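Putative major capsid protein (Cafeteriavirus-dependent mavirus, PDB 6G44) probably forms the capsid shell of this virophage, its double jelly-roll subunits associating in threes as capsid building blocks. Local coordinates at residues C[58-70]-C[264-276]. Sequence-based numbering, arbitrary orientation.
Sequences QITFNQPLGNLTG and FKINMLVQNWVAP
Asn272 reaches across to 58-70 and clasps the corner where that chain turns back on itself. Its ND2 donates to Gly66 O before the turn (2.8 Å) and to Thr69 OG1 after it (3.2 Å). Both acceptors lie close to the amide plane. The side chain gets there with CG anti to the backbone N (chi1 -180°). The contact belongs to a jelly-roll of this double jelly-roll capsid protein. Strand 58-62 first faces strand 264-270 across a sandwich, with a closest approach of 8.6 Å between the axes and a crossing angle of -34°. After the corner at Asn67, residues 68-69 pair antiparallel with 272-273 in one sheet.

Within the sandwich, Met268 lies over a face of the Phe61 ring. Met268 CB sits 4.0 Å from the centroid of the Phe61 ring, nearly on the normal. Met268 CE comes against Phe61 CB. SD adds an oblique Met-aromatic contact. Ile59 packs on Ile266, and Leu65 CD1 meets Val270 CG1 tip to tip.

Where 68-69 pairs with 272-273, Leu68 N and O both bond to the backbone of Trp273, and Gly70 N donates to Gln271 O. Trp273 CG stands between its backbone N and carbonyl carbon (chi1 72°), which turns the indole back under Leu68. NE1 of Trp273 bonds Tyr21 OH of the second subunit, so this pairing borders a subunit interface. Water 2 joins Asn67 ND2 to Ala275 N. Leu68 CB rests over the six-membered ring of Trp273, 3.9 Å from its centroid, while Leu68 CD1 touches Ala275 CB at 3.8 Å.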
ATOM      1  N   GLN C  58      11.557 -14.973  35.405  1.00 12.58           N
ATOM      2  CA  GLN C  58      10.405 -14.117  35.707  1.00 12.76           C
ATOM      3  C   GLN C  58      10.823 -12.651  35.841  1.00 12.53           C
ATOM      4  O   GLN C  58      11.844 -12.333  36.454  1.00 12.93           O
ATOM      5  CB  GLN C  58       9.695 -14.587  36.967  1.00 12.82           C
ATOM      6  CG  GLN C  58       8.315 -13.952  37.163  1.00 13.66           C
ATOM      7  CD  GLN C  58       7.686 -14.308  38.484  1.00 14.68           C
ATOM      8  OE1 GLN C  58       8.117 -13.815  39.510  1.00 15.12           O
ATOM      9  NE2 GLN C  58       6.644 -15.126  38.456  1.00 15.51           N
ATOM     10  N   ILE C  59      10.030 -11.748  35.242  1.00 11.82           N
ATOM     11  CA  ILE C  59      10.249 -10.313  35.300  1.00 13.40           C
ATOM     12  C   ILE C  59       8.941  -9.683  35.733  1.00 13.36           C
ATOM     13  O   ILE C  59       7.914 -10.015  35.190  1.00 13.36           O
ATOM     14  CB  ILE C  59      10.645  -9.766  33.906  1.00 13.71           C
ATOM     15  CG1 ILE C  59      11.983 -10.377  33.444  1.00 13.91           C
ATOM     16  CG2 ILE C  59      10.712  -8.231  33.927  1.00 14.06           C
ATOM     17  CD1 ILE C  59      12.142 -10.409  31.918  1.00 14.82           C
ATOM     18  N   THR C  60       8.981  -8.834  36.764  1.00 12.78           N
ATOM     19  CA  THR C  60       7.791  -8.215  37.311  1.00 13.04           C
ATOM     20  C   THR C  60       7.914  -6.708  37.336  1.00 13.01           C
ATOM     21  O   THR C  60       8.896  -6.139  37.842  1.00 13.86           O
ATOM     22  CB  THR C  60       7.519  -8.724  38.741  1.00 14.33           C
ATOM     23  OG1 THR C  60       7.224 -10.117  38.681  1.00 16.12           O
ATOM     24  CG2 THR C  60       6.333  -7.980  39.361  1.00 15.57           C
ATOM     25  N   PHE C  61       6.883  -6.062  36.783  1.00 12.44           N
ATOM     26  CA  PHE C  61       6.684  -4.627  36.945  1.00 12.79           C
ATOM     27  C   PHE C  61       5.570  -4.423  37.957  1.00 12.43           C
ATOM     28  O   PHE C  61       4.527  -5.078  37.896  1.00 13.10           O
ATOM     29  CB  PHE C  61       6.324  -3.951  35.604  1.00 12.30           C
ATOM     30  CG  PHE C  61       7.362  -4.144  34.551  1.00 11.86           C
ATOM     31  CD1 PHE C  61       8.471  -3.334  34.477  1.00 11.97           C
ATOM     32  CD2 PHE C  61       7.254  -5.210  33.663  1.00 12.41           C
ATOM     33  CE1 PHE C  61       9.448  -3.551  33.538  1.00 12.23           C
ATOM     34  CE2 PHE C  61       8.229  -5.433  32.726  1.00 12.12           C
ATOM     35  CZ  PHE C  61       9.329  -4.601  32.657  1.00 12.48           C
ATOM     36  N   ASN C  62       5.808  -3.522  38.918  1.00 13.34           N
ATOM     37  CA  ASN C  62       4.811  -3.250  39.965  1.00 13.49           C
ATOM     38  C   ASN C  62       4.853  -1.758  40.162  1.00 13.82           C
ATOM     39  O   ASN C  62       5.758  -1.221  40.776  1.00 15.14           O
ATOM     40  CB  ASN C  62       5.163  -4.023  41.249  1.00 14.77           C
ATOM     41  CG  ASN C  62       4.143  -3.831  42.349  1.00 16.30           C
ATOM     42  OD1 ASN C  62       3.470  -2.819  42.420  1.00 18.06           O
ATOM     43  ND2 ASN C  62       4.035  -4.823  43.232  1.00 20.01           N
ATOM     44  N   GLN C  63       3.870  -1.082  39.583  1.00 13.50           N
ATOM     45  CA  GLN C  63       3.872   0.372  39.572  1.00 14.12           C
ATOM     46  C   GLN C  63       2.447   0.916  39.536  1.00 13.78           C
ATOM     47  O   GLN C  63       1.862   1.124  38.468  1.00 13.42           O
ATOM     48  CB  GLN C  63       4.700   0.923  38.402  1.00 15.02           C
ATOM     49  CG  GLN C  63       4.779   2.445  38.402  1.00 16.34           C
ATOM     50  CD  GLN C  63       5.416   2.941  39.683  1.00 18.01           C
ATOM     51  OE1 GLN C  63       6.624   2.783  39.871  1.00 21.20           O
ATOM     52  NE2 GLN C  63       4.617   3.534  40.573  1.00 18.42           N
ATOM     53  N   PRO C  64       1.870   1.202  40.711  1.00 12.62           N
ATOM     54  CA  PRO C  64       0.614   1.932  40.718  1.00 12.95           C
ATOM     55  C   PRO C  64       0.710   3.243  39.905  1.00 12.45           C
ATOM     56  O   PRO C  64       1.733   3.949  39.988  1.00 12.82           O
ATOM     57  CB  PRO C  64       0.401   2.214  42.208  1.00 12.62           C
ATOM     58  CG  PRO C  64       1.110   1.081  42.890  1.00 13.09           C
ATOM     59  CD  PRO C  64       2.358   0.928  42.094  1.00 12.96           C
ATOM     60  N   LEU C  65      -0.363   3.557  39.167  1.00 12.24           N
ATOM     61  CA  LEU C  65      -0.410   4.751  38.338  1.00 12.51           C
ATOM     62  C   LEU C  65      -1.755   5.404  38.515  1.00 12.07           C
ATOM     63  O   LEU C  65      -2.790   4.791  38.377  1.00 12.77           O
ATOM     64  CB  LEU C  65      -0.164   4.410  36.854  1.00 12.22           C
ATOM     65  CG  LEU C  65       1.238   3.958  36.458  1.00 13.04           C
ATOM     66  CD1 LEU C  65       1.218   3.486  34.994  1.00 12.79           C
ATOM     67  CD2 LEU C  65       2.295   4.995  36.686  1.00 13.16           C
ATOM     68  N   GLY C  66      -1.704   6.686  38.802  1.00 13.30           N
ATOM     69  CA  GLY C  66      -2.912   7.447  39.002  1.00 13.16           C
ATOM     70  C   GLY C  66      -3.526   7.924  37.700  1.00 12.62           C
ATOM     71  O   GLY C  66      -2.876   7.894  36.636  1.00 13.30           O
ATOM     72  N   ASN C  67      -4.782   8.316  37.793  1.00 12.40           N
ATOM     73  CA  ASN C  67      -5.461   8.995  36.680  1.00 12.07           C
ATOM     74  C   ASN C  67      -5.439   8.082  35.424  1.00 12.29           C
ATOM     75  O   ASN C  67      -5.723   6.899  35.555  1.00 12.88           O
ATOM     76  CB  ASN C  67      -4.893  10.408  36.504  1.00 12.20           C
ATOM     77  CG  ASN C  67      -5.124  11.252  37.727  1.00 12.35           C
ATOM     78  OD1 ASN C  67      -4.215  11.412  38.585  1.00 15.73           O
ATOM     79  ND2 ASN C  67      -6.339  11.716  37.867  1.00 10.62           N
ATOM     80  N   LEU C  68      -5.115   8.606  34.233  1.00 12.05           N
ATOM     81  CA  LEU C  68      -5.226   7.794  33.014  1.00 11.76           C
ATOM     82  C   LEU C  68      -3.904   7.203  32.588  1.00 11.04           C
ATOM     83  O   LEU C  68      -2.881   7.865  32.625  1.00 11.46           O
ATOM     84  CB  LEU C  68      -5.805   8.621  31.876  1.00 11.29           C
ATOM     85  CG  LEU C  68      -7.199   9.196  32.131  1.00 11.87           C
ATOM     86  CD1 LEU C  68      -7.709   9.945  30.893  1.00 12.65           C
ATOM     87  CD2 LEU C  68      -8.207   8.169  32.601  1.00 12.83           C
ATOM     88  N   THR C  69      -3.956   5.949  32.137  1.00 11.74           N
ATOM     89  CA  THR C  69      -2.789   5.225  31.654  1.00 11.40           C
ATOM     90  C   THR C  69      -3.062   4.722  30.239  1.00 10.69           C
ATOM     91  O   THR C  69      -4.148   4.237  29.953  1.00 10.97           O
ATOM     92  CB  THR C  69      -2.459   4.057  32.621  1.00 11.77           C
ATOM     93  OG1 THR C  69      -2.049   4.642  33.878  1.00 12.10           O
ATOM     94  CG2 THR C  69      -1.337   3.156  32.103  1.00 12.41           C
ATOM     95  N   GLY C  70      -2.059   4.827  29.377  1.00 10.15           N
ATOM     96  CA  GLY C  70      -2.173   4.342  28.013  1.00 10.19           C
ATOM     97  C   GLY C  70      -2.669   2.920  27.895  1.00 10.49           C
ATOM     98  O   GLY C  70      -2.207   2.028  28.628  1.00 11.45           O
ATOM     99  N   PHE C 264      21.108  -8.009  29.305  1.00 12.07           N
ATOM    100  CA  PHE C 264      19.647  -7.834  29.103  1.00 12.95           C
ATOM    101  C   PHE C 264      19.036  -6.825  30.071  1.00 13.04           C
ATOM    102  O   PHE C 264      19.271  -6.877  31.281  1.00 13.45           O
ATOM    103  CB  PHE C 264      18.930  -9.162  29.177  1.00 13.03           C
ATOM    104  CG  PHE C 264      17.465  -9.072  28.897  1.00 13.56           C
ATOM    105  CD1 PHE C 264      17.021  -9.114  27.590  1.00 13.86           C
ATOM    106  CD2 PHE C 264      16.552  -8.939  29.903  1.00 13.34           C
ATOM    107  CE1 PHE C 264      15.659  -9.033  27.316  1.00 13.74           C
ATOM    108  CE2 PHE C 264      15.191  -8.855  29.638  1.00 14.26           C
ATOM    109  CZ  PHE C 264      14.754  -8.877  28.330  1.00 13.35           C
ATOM    110  N   LYS C 265      18.282  -5.873  29.506  1.00 13.25           N
ATOM    111  CA  LYS C 265      17.510  -4.913  30.264  1.00 13.13           C
ATOM    112  C   LYS C 265      16.115  -4.820  29.654  1.00 12.73           C
ATOM    113  O   LYS C 265      15.945  -5.051  28.450  1.00 12.17           O
ATOM    114  CB  LYS C 265      18.157  -3.541  30.222  1.00 15.83           C
ATOM    115  CG  LYS C 265      19.541  -3.488  30.858  1.00 17.46           C
ATOM    116  CD  LYS C 265      19.471  -3.671  32.358  1.00 21.09           C
ATOM    117  CE  LYS C 265      20.834  -3.541  33.038  1.00 24.09           C
ATOM    118  NZ  LYS C 265      20.732  -4.002  34.465  1.00 26.93           N
ATOM    119  N   ILE C 266      15.137  -4.517  30.490  1.00 11.94           N
ATOM    120  CA  ILE C 266      13.754  -4.370  30.059  1.00 12.07           C
ATOM    121  C   ILE C 266      13.057  -3.312  30.894  1.00 13.26           C
ATOM    122  O   ILE C 266      13.234  -3.260  32.123  1.00 13.90           O
ATOM    123  CB  ILE C 266      13.009  -5.718  30.078  1.00 12.09           C
ATOM    124  CG1 ILE C 266      11.600  -5.602  29.437  1.00 11.98           C
ATOM    125  CG2 ILE C 266      12.946  -6.301  31.483  1.00 12.57           C
ATOM    126  CD1 ILE C 266      10.886  -6.924  29.303  1.00 12.07           C
ATOM    127  N   ASN C 267      12.321  -2.424  30.219  1.00 12.41           N
ATOM    128  CA  ASN C 267      11.464  -1.433  30.870  0.50 12.78           C
ATOM    129  C   ASN C 267      10.079  -1.483  30.237  1.00 12.28           C
ATOM    130  O   ASN C 267       9.959  -1.860  29.074  1.00 12.55           O
ATOM    131  CB  ASN C 267      12.059  -0.036  30.696  0.50 13.56           C
ATOM    132  CG  ASN C 267      13.383   0.142  31.420  0.50 14.80           C
ATOM    133  OD1 ASN C 267      13.701  -0.596  32.347  0.50 16.97           O
ATOM    134  ND2 ASN C 267      14.135   1.155  31.035  0.50 15.82           N
ATOM    135  N   MET C 268       9.064  -1.102  30.999  1.00 11.32           N
ATOM    136  CA  MET C 268       7.694  -0.939  30.485  1.00 11.52           C
ATOM    137  C   MET C 268       7.453   0.528  30.290  1.00 11.63           C
ATOM    138  O   MET C 268       7.644   1.308  31.219  1.00 11.60           O
ATOM    139  CB  MET C 268       6.662  -1.544  31.410  1.00 12.01           C
ATOM    140  CG  MET C 268       5.240  -1.374  30.889  1.00 13.13           C
ATOM    141  SD  MET C 268       4.054  -2.473  31.677  1.00 14.65           S
ATOM    142  CE  MET C 268       4.078  -1.831  33.343  1.00 14.84           C
ATOM    143  N   LEU C 269       7.058   0.922  29.071  1.00 11.16           N
ATOM    144  CA  LEU C 269       6.869   2.308  28.700  1.00 11.45           C
ATOM    145  C   LEU C 269       5.404   2.548  28.434  1.00 10.96           C
ATOM    146  O   LEU C 269       4.798   1.814  27.623  1.00 11.07           O
ATOM    147  CB  LEU C 269       7.664   2.656  27.455  1.00 12.37           C
ATOM    148  CG  LEU C 269       9.163   2.934  27.607  1.00 13.61           C
ATOM    149  CD1 LEU C 269       9.951   1.846  28.326  1.00 14.54           C
ATOM    150  CD2 LEU C 269       9.815   3.222  26.277  1.00 15.01           C
ATOM    151  N   VAL C 270       4.807   3.524  29.109  1.00 10.77           N
ATOM    152  CA  VAL C 270       3.404   3.828  28.892  1.00 11.35           C
ATOM    153  C   VAL C 270       3.098   5.275  29.247  1.00 11.75           C
ATOM    154  O   VAL C 270       3.657   5.821  30.205  1.00 12.00           O
ATOM    155  CB  VAL C 270       2.486   2.853  29.697  1.00 11.52           C
ATOM    156  CG1 VAL C 270       2.620   3.070  31.220  1.00 11.89           C
ATOM    157  CG2 VAL C 270       1.047   2.881  29.229  1.00 11.98           C
ATOM    158  N   GLN C 271       2.202   5.898  28.486  1.00 11.44           N
ATOM    159  CA  GLN C 271       1.731   7.220  28.815  1.00 11.68           C
ATOM    160  C   GLN C 271       0.896   7.224  30.096  1.00 11.54           C
ATOM    161  O   GLN C 271       0.216   6.270  30.429  1.00 11.11           O
ATOM    162  CB  GLN C 271       0.911   7.768  27.634  1.00 11.95           C
ATOM    163  CG  GLN C 271       1.758   8.128  26.408  1.00 12.23           C
ATOM    164  CD  GLN C 271       0.957   8.129  25.140  1.00 12.55           C
ATOM    165  OE1 GLN C 271       0.412   7.099  24.759  1.00 13.55           O
ATOM    166  NE2 GLN C 271       0.868   9.300  24.460  1.00 12.64           N
ATOM    167  N   ASN C 272       0.961   8.343  30.807  1.00 12.45           N
ATOM    168  CA  ASN C 272       0.181   8.541  32.016  1.00 12.47           C
ATOM    169  C   ASN C 272      -0.142  10.028  32.123  1.00 12.25           C
ATOM    170  O   ASN C 272       0.739  10.844  31.938  1.00 13.80           O
ATOM    171  CB  ASN C 272       0.946   8.074  33.256  1.00 12.95           C
ATOM    172  CG  ASN C 272       0.136   8.266  34.528  1.00 13.78           C
ATOM    173  OD1 ASN C 272       0.350   9.236  35.267  1.00 19.30           O
ATOM    174  ND2 ASN C 272      -0.809   7.409  34.773  1.00 13.10           N
ATOM    175  N   TRP C 273      -1.406  10.356  32.385  1.00 11.93           N
ATOM    176  CA  TRP C 273      -1.812  11.766  32.355  1.00 12.55           C
ATOM    177  C   TRP C 273      -3.111  11.978  33.081  1.00 12.21           C
ATOM    178  O   TRP C 273      -3.865  11.043  33.344  1.00 11.83           O
ATOM    179  CB  TRP C 273      -1.880  12.287  30.892  1.00 12.11           C
ATOM    180  CG  TRP C 273      -3.026  11.747  30.108  1.00 11.95           C
ATOM    181  CD1 TRP C 273      -4.188  12.403  29.833  1.00 11.95           C
ATOM    182  CD2 TRP C 273      -3.144  10.450  29.492  1.00 12.01           C
ATOM    183  NE1 TRP C 273      -5.018  11.606  29.082  1.00 12.35           N
ATOM    184  CE2 TRP C 273      -4.412  10.394  28.875  1.00 11.70           C
ATOM    185  CE3 TRP C 273      -2.297   9.333  29.387  1.00 11.75           C
ATOM    186  CZ2 TRP C 273      -4.857   9.265  28.172  1.00 12.04           C
ATOM    187  CZ3 TRP C 273      -2.753   8.208  28.686  1.00 11.84           C
ATOM    188  CH2 TRP C 273      -4.017   8.182  28.112  1.00 11.93           C
ATOM    189  N   VAL C 274      -3.372  13.259  33.395  1.00 13.43           N
ATOM    190  CA  VAL C 274      -4.600  13.667  34.022  1.00 14.69           C
ATOM    191  C   VAL C 274      -5.607  13.987  32.936  1.00 14.69           C
ATOM    192  O   VAL C 274      -5.287  14.689  31.960  1.00 14.72           O
ATOM    193  CB  VAL C 274      -4.336  14.903  34.906  1.00 15.38           C
ATOM    194  CG1 VAL C 274      -5.634  15.465  35.461  1.00 15.49           C
ATOM    195  CG2 VAL C 274      -3.357  14.565  36.029  1.00 16.57           C
ATOM    196  N   ALA C 275      -6.818  13.490  33.137  1.00 15.96           N
ATOM    197  CA  ALA C 275      -7.903  13.686  32.184  1.00 17.33           C
ATOM    198  C   ALA C 275      -8.127  15.183  31.995  1.00 19.34           C
ATOM    199  O   ALA C 275      -8.155  15.935  32.965  1.00 18.59           O
ATOM    200  CB  ALA C 275      -9.155  12.994  32.676  1.00 18.30           C
ATOM    201  N   PRO C 276      -8.241  15.627  30.734  1.00 19.97           N
ATOM    202  CA  PRO C 276      -8.479  17.054  30.477  1.00 21.74           C
ATOM    203  C   PRO C 276      -9.851  17.536  30.955  1.00 20.54           C
ATOM    204  O   PRO C 276     -10.825  16.770  31.037  1.00 19.73           O
ATOM    205  CB  PRO C 276      -8.356  17.148  28.950  1.00 21.75           C
ATOM    206  CG  PRO C 276      -8.829  15.822  28.472  1.00 21.95           C
ATOM    207  CD  PRO C 276      -8.299  14.826  29.490  1.00 21.75           C
TER
HETATM  208  O   HOH W   1      -1.535  10.566  37.595  1.00 18.78           O
HETATM  209  O   HOH W   2      -7.879  11.944  35.672  1.00 19.90           O